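Uncharacterized protein (Leptospira interrogans serogroup Icterohaemorrhagiae serovar copenhageni, PDB 6ULO) is of unknown function but carries a DUF7790 domain of the NADP-binding Rossmann clan and is probably membrane-anchored through a transmembrane helix missing from this truncated construct. Local coordinates at residues A[85-97]-A[190-204]. Sequence-based numbering, arbitrary orientation. Where two conformers were deposited one is given.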
loop_
_atom_site.group_PDB
_atom_site.type_symbol
_atom_site.label_atom_id
_atom_site.label_comp_id
_atom_site.label_asym_id
_atom_site.label_seq_id
_atom_site.Cartn_x
_atom_site.Cartn_y
_atom_site.Cartn_z
ATOM N N ASP A 85 -3.632 7.193 10.105
ATOM C CA ASP A 85 -3.030 7.237 11.436
ATOM C C ASP A 85 -1.902 6.222 11.596
ATOM O O ASP A 85 -0.958 6.460 12.349
ATOM C CB ASP A 85 -4.076 6.910 12.498
ATOM C CG ASP A 85 -5.225 7.867 12.518
ATOM O OD1 ASP A 85 -4.981 9.075 12.385
ATOM O OD2 ASP A 85 -6.375 7.394 12.747
ATOM N N PHE A 86 -2.008 5.072 10.933
ATOM C CA PHE A 86 -1.034 3.989 10.987
ATOM C C PHE A 86 -1.084 3.306 9.636
ATOM O O PHE A 86 -2.117 3.351 8.962
ATOM C CB PHE A 86 -1.380 2.952 12.073
ATOM C CG PHE A 86 -1.542 3.534 13.457
ATOM C CD1 PHE A 86 -0.430 3.707 14.276
ATOM C CD2 PHE A 86 -2.776 3.943 13.929
ATOM C CE1 PHE A 86 -0.537 4.269 15.537
ATOM C CE2 PHE A 86 -2.901 4.500 15.208
ATOM C CZ PHE A 86 -1.765 4.675 16.001
ATOM N N ILE A 87 0.036 2.715 9.233
ATOM C CA ILE A 87 0.156 2.082 7.921
ATOM C C ILE A 87 0.684 0.662 8.086
ATOM O O ILE A 87 1.844 0.481 8.485
ATOM C CB ILE A 87 1.094 2.867 6.992
ATOM C CG1 ILE A 87 0.656 4.317 6.840
ATOM C CG2 ILE A 87 1.206 2.153 5.640
ATOM C CD1 ILE A 87 1.633 5.175 6.058
ATOM N N TYR A 88 -0.143 -0.337 7.749
ATOM C CA TYR A 88 0.343 -1.704 7.574
ATOM C C TYR A 88 0.695 -1.943 6.100
ATOM O O TYR A 88 -0.144 -1.758 5.215
ATOM C CB TYR A 88 -0.730 -2.712 7.981
ATOM C CG TYR A 88 -0.752 -3.046 9.455
ATOM C CD1 TYR A 88 0.370 -3.562 10.100
ATOM C CD2 TYR A 88 -1.951 -2.989 10.174
ATOM C CE1 TYR A 88 0.319 -3.957 11.462
ATOM C CE2 TYR A 88 -2.021 -3.403 11.513
ATOM C CZ TYR A 88 -0.883 -3.884 12.126
ATOM O OH TYR A 88 -0.982 -4.285 13.419
ATOM N N LEU A 89 1.915 -2.361 5.845
ATOM C CA LEU A 89 2.358 -2.755 4.508
ATOM C C LEU A 89 2.460 -4.264 4.559
ATOM O O LEU A 89 3.452 -4.813 5.041
ATOM C CB LEU A 89 3.686 -2.090 4.153
ATOM C CG LEU A 89 3.641 -0.558 4.201
ATOM C CD1 LEU A 89 5.018 -0.018 3.950
ATOM C CD2 LEU A 89 2.693 -0.022 3.145
ATOM N N MET A 90 1.416 -4.940 4.101
ATOM C CA MET A 90 1.334 -6.394 4.190
ATOM C C MET A 90 1.585 -6.974 2.807
ATOM O O MET A 90 0.812 -6.703 1.882
ATOM C CB MET A 90 -0.047 -6.855 4.677
ATOM C CG MET A 90 -0.097 -8.367 4.814
ATOM S SD MET A 90 -1.777 -9.036 5.148
ATOM C CE MET A 90 -2.436 -9.023 3.495
ATOM N N ASP A 91 2.624 -7.787 2.655
ATOM C CA ASP A 91 2.908 -8.399 1.361
ATOM C C ASP A 91 3.369 -9.832 1.569
ATOM O O ASP A 91 3.797 -10.222 2.657
ATOM C CB ASP A 91 3.936 -7.564 0.576
ATOM C CG ASP A 91 3.861 -7.763 -0.927
ATOM O OD1 ASP A 91 3.122 -6.973 -1.566
ATOM O OD2 ASP A 91 4.568 -8.668 -1.453
ATOM N N PHE A 92 3.240 -10.641 0.526
ATOM C CA PHE A 92 3.591 -12.047 0.591
ATOM C C PHE A 92 4.944 -12.356 -0.010
ATOM O O PHE A 92 5.373 -13.509 0.040
ATOM C CB PHE A 92 2.499 -12.899 -0.076
ATOM C CG PHE A 92 2.565 -14.356 0.256
ATOM C CD1 PHE A 92 2.536 -14.786 1.565
ATOM C CD2 PHE A 92 2.603 -15.303 -0.759
ATOM C CE1 PHE A 92 2.568 -16.151 1.865
ATOM C CE2 PHE A 92 2.643 -16.658 -0.460
ATOM C CZ PHE A 92 2.610 -17.065 0.855
ATOM N N THR A 93 5.621 -11.374 -0.597
ATOM C CA THR A 93 6.940 -11.591 -1.184
ATOM C C THR A 93 7.991 -10.958 -0.269
ATOM O O THR A 93 7.893 -9.769 0.073
ATOM C CB THR A 93 7.015 -11.009 -2.606
ATOM O OG1 THR A 93 5.983 -11.602 -3.433
ATOM C CG2 THR A 93 8.364 -11.317 -3.232
ATOM N N GLN A 94 9.003 -11.755 0.117
ATOM C CA GLN A 94 9.966 -11.274 1.102
ATOM C C GLN A 94 10.692 -10.021 0.622
ATOM O O GLN A 94 10.956 -9.112 1.431
ATOM C CB GLN A 94 10.950 -12.379 1.469
ATOM C CG GLN A 94 11.764 -12.059 2.692
ATOM C CD GLN A 94 10.915 -11.635 3.892
ATOM O OE1 GLN A 94 10.908 -10.477 4.292
ATOM N NE2 GLN A 94 10.179 -12.584 4.459
ATOM N N ILE A 95 10.992 -9.925 -0.680
ATOM C CA ILE A 95 11.735 -8.759 -1.139
ATOM C C ILE A 95 10.940 -7.489 -0.920
ATOM O O ILE A 95 11.523 -6.435 -0.645
ATOM C CB ILE A 95 12.230 -8.906 -2.595
ATOM C CG1 ILE A 95 13.391 -7.909 -2.849
ATOM C CG2 ILE A 95 11.098 -8.655 -3.629
ATOM C CD1 ILE A 95 14.007 -8.023 -4.257
ATOM N N VAL A 96 9.610 -7.555 -1.057
ATOM C CA VAL A 96 8.787 -6.367 -0.857
ATOM C C VAL A 96 8.795 -5.949 0.609
ATOM O O VAL A 96 8.982 -4.776 0.935
ATOM C CB VAL A 96 7.359 -6.637 -1.367
ATOM C CG1 VAL A 96 6.434 -5.506 -0.974
ATOM C CG2 VAL A 96 7.329 -6.852 -2.870
ATOM N N VAL A 97 8.647 -6.922 1.518
ATOM C CA VAL A 97 8.651 -6.635 2.948
ATOM C C VAL A 97 9.980 -6.018 3.352
ATOM O O VAL A 97 10.023 -4.991 4.041
ATOM C CB VAL A 97 8.308 -7.901 3.770
ATOM C CG1 VAL A 97 8.336 -7.583 5.270
ATOM C CG2 VAL A 97 6.931 -8.470 3.363
ATOM N N LYS A 190 4.995 3.838 13.151
ATOM C CA LYS A 190 3.632 3.662 12.686
ATOM C C LYS A 190 3.533 3.163 11.268
ATOM O O LYS A 190 2.409 3.060 10.764
ATOM C CB LYS A 190 2.861 4.970 12.848
ATOM C CG LYS A 190 2.722 5.441 14.293
ATOM C CD LYS A 190 2.047 6.792 14.359
ATOM C CE LYS A 190 1.737 7.183 15.781
ATOM N NZ LYS A 190 1.295 8.613 15.811
ATOM N N ILE A 191 4.653 2.834 10.634
ATOM C CA ILE A 191 4.654 2.181 9.323
ATOM C C ILE A 191 5.232 0.806 9.569
ATOM O O ILE A 191 6.394 0.694 9.997
ATOM C CB ILE A 191 5.482 2.943 8.269
ATOM C CG1 ILE A 191 5.118 4.420 8.255
ATOM C CG2 ILE A 191 5.252 2.282 6.908
ATOM C CD1 ILE A 191 5.898 5.239 7.212
ATOM N N LEU A 192 4.424 -0.223 9.330
ATOM C CA LEU A 192 4.718 -1.574 9.805
ATOM C C LEU A 192 4.699 -2.534 8.632
ATOM O O LEU A 192 3.614 -2.944 8.168
ATOM C CB LEU A 192 3.725 -2.024 10.876
ATOM C CG LEU A 192 3.691 -1.093 12.094
ATOM C CD1 LEU A 192 2.405 -0.293 12.071
ATOM C CD2 LEU A 192 3.769 -1.877 13.381
ATOM N N PRO A 193 5.863 -2.964 8.152
ATOM C CA PRO A 193 5.894 -4.003 7.118
ATOM C C PRO A 193 5.679 -5.360 7.744
ATOM O O PRO A 193 6.381 -5.729 8.685
ATOM C CB PRO A 193 7.305 -3.900 6.545
ATOM C CG PRO A 193 8.007 -2.827 7.287
ATOM C CD PRO A 193 7.214 -2.479 8.498
ATOM N N ILE A 194 4.710 -6.097 7.241
ATOM C CA ILE A 194 4.345 -7.383 7.827
ATOM C C ILE A 194 4.162 -8.415 6.724
ATOM O O ILE A 194 3.810 -8.087 5.576
ATOM C CB ILE A 194 3.097 -7.288 8.721
ATOM C CG1 ILE A 194 1.876 -6.724 7.973
ATOM C CG2 ILE A 194 3.396 -6.516 10.002
ATOM C CD1 ILE A 194 0.539 -6.860 8.777
ATOM N N ARG A 195 4.414 -9.665 7.080
ATOM C CA ARG A 195 4.353 -10.773 6.136
ATOM C C ARG A 195 2.941 -11.349 6.094
ATOM O O ARG A 195 2.442 -11.853 7.106
ATOM C CB ARG A 195 5.293 -11.883 6.606
ATOM C CG ARG A 195 6.759 -11.470 6.680
ATOM C CD ARG A 195 7.623 -12.654 7.173
ATOM N NE ARG A 195 7.198 -13.107 8.496
ATOM C CZ ARG A 195 7.633 -12.564 9.630
ATOM N NH1 ARG A 195 8.515 -11.562 9.582
ATOM N NH2 ARG A 195 7.194 -13.010 10.817
ATOM N N GLY A 196 2.306 -11.315 4.934
ATOM C CA GLY A 196 0.975 -11.879 4.850
ATOM C C GLY A 196 0.482 -12.018 3.427
ATOM O O GLY A 196 0.702 -11.124 2.591
ATOM N N ASN A 197 -0.214 -13.122 3.169
ATOM C CA ASN A 197 -0.852 -13.374 1.884
ATOM C C ASN A 197 -2.293 -12.896 1.976
ATOM O O ASN A 197 -2.982 -13.213 2.951
ATOM C CB ASN A 197 -0.811 -14.896 1.656
ATOM C CG ASN A 197 -1.226 -15.332 0.247
ATOM O OD1 ASN A 197 -1.864 -14.618 -0.498
ATOM N ND2 ASN A 197 -0.920 -16.572 -0.063
ATOM N N LEU A 198 -2.763 -12.186 0.952
ATOM C CA LEU A 198 -4.203 -11.893 0.884
ATOM C C LEU A 198 -5.057 -13.148 1.010
ATOM O O LEU A 198 -6.178 -13.082 1.521
ATOM C CB LEU A 198 -4.569 -11.211 -0.431
ATOM C CG LEU A 198 -3.978 -9.812 -0.660
ATOM C CD1 LEU A 198 -4.246 -9.365 -2.074
ATOM C CD2 LEU A 198 -4.561 -8.830 0.345
ATOM N N LEU A 199 -4.542 -14.290 0.556
ATOM C CA LEU A 199 -5.265 -15.556 0.595
ATOM C C LEU A 199 -4.869 -16.424 1.781
ATOM O O LEU A 199 -5.320 -17.574 1.877
ATOM C CB LEU A 199 -4.982 -16.303 -0.702
ATOM C CG LEU A 199 -5.242 -15.474 -1.977
ATOM C CD1 LEU A 199 -5.185 -16.369 -3.213
ATOM C CD2 LEU A 199 -6.553 -14.703 -1.926
ATOM N N GLY A 200 -4.044 -15.899 2.694
ATOM C CA GLY A 200 -3.643 -16.610 3.899
ATOM C C GLY A 200 -4.725 -16.633 4.969
ATOM O O GLY A 200 -5.800 -16.037 4.846
ATOM N N ASN A 201 -4.415 -17.320 6.068
ATOM C CA ASN A 201 -5.380 -17.488 7.152
ATOM C C ASN A 201 -4.926 -16.900 8.482
ATOM O O ASN A 201 -5.605 -17.100 9.498
ATOM C CB ASN A 201 -5.839 -18.955 7.298
ATOM C CG ASN A 201 -4.699 -19.931 7.686
ATOM O OD1 ASN A 201 -3.622 -19.520 8.082
ATOM N ND2 ASN A 201 -4.965 -21.237 7.580
ATOM N N ILE A 202 -3.790 -16.221 8.528
ATOM C CA ILE A 202 -3.306 -15.644 9.783
ATOM C C ILE A 202 -3.269 -14.119 9.730
ATOM O O ILE A 202 -3.842 -13.445 10.588
ATOM C CB ILE A 202 -1.913 -16.190 10.150
ATOM C CG1 ILE A 202 -1.964 -17.658 10.600
ATOM C CG2 ILE A 202 -1.284 -15.372 11.274
ATOM C CD1 ILE A 202 -0.589 -18.311 10.633
ATOM N N THR A 203 -2.528 -13.541 8.771
ATOM C CA THR A 203 -2.154 -12.128 8.908
ATOM C C THR A 203 -3.328 -11.178 8.718
ATOM O O THR A 203 -3.533 -10.256 9.509
ATOM C CB THR A 203 -1.053 -11.766 7.934
ATOM O OG1 THR A 203 0.019 -12.691 8.129
ATOM C CG2 THR A 203 -0.566 -10.340 8.207
ATOM N N LEU A 204 -4.085 -11.333 7.644
ATOM C CA LEU A 204 -5.115 -10.335 7.353
ATOM C C LEU A 204 -6.263 -10.418 8.361
ATOM O O LEU A 204 -6.768 -9.379 8.827
ATOM C CB LEU A 204 -5.554 -10.457 5.894
ATOM C CG LEU A 204 -6.484 -9.368 5.345
ATOM C CD1 LEU A 204 -5.903 -7.956 5.557
ATOM C CD2 LEU A 204 -6.711 -9.645 3.868
HETATM O O HOH W 1 -0.902 8.696 14.037
HETATM O O HOH W 2 -0.372 -9.447 0.646
#
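Lys190 runs its extended side chain past the ring of Phe86, CG lying 3.6 Å from Phe86 CD1. Its NZ forms salt bridges with Glu188 and Glu20 and donates to a water that in turn donates to Asp85 O. The carbonyl of Lys190 starts the backbone ladder, accepting from Ile87 N (2.8 Å). Ile191 lies alongside Ile87 and Leu89, pointing the same way, with CG2 against Leu89 CD1. Leu192 N donates to Ile87 O, and Leu192 O accepts from Leu89 N. On the opposite sheet face, Leu192 CB packs against Tyr88 CD1 at 3.8 Å. The Tyr88 hydroxyl is bonded to Leu27 O. Pro193 has no N-H to give, but this nitrogen is not needed in the ladder; its CB meets Val97 CG1 of helix 94-109, which follows strand 86-91. Ile194 holds CG1 between its backbone N and carbonyl carbon (chi1 57°), which puts CG1 against Met90 CB and CD1 3.6 Å from Tyr88 CD1. Ile194 N donates to Leu89 O, and Ile194 O accepts from Asp91 N. Arg195 turns its NE to Glu33 O, and Gly196 N closes the ladder on Asp91 O (2.9 Å). Gly196 O shares a water with Met90 O. Asn197 lays CB over one face of the Phe92 ring, 3.7 Å from its centroid, while its OD1 forms an Asx turn with Leu199 N. Leu198 CD2 meets Met90 CE. Thr203 runs past Met90 in the opposite direction, its CG2 3.5 Å from Met90 SD. Thr203 OG1 donates to Arg195 O, tying the new helix back to the strand end. Strand 191-195 is thus the parallel edge strand beside 86-91, in the 3-2-1-4-5 strand order characteristic of a Rossmann-like alpha/beta fold.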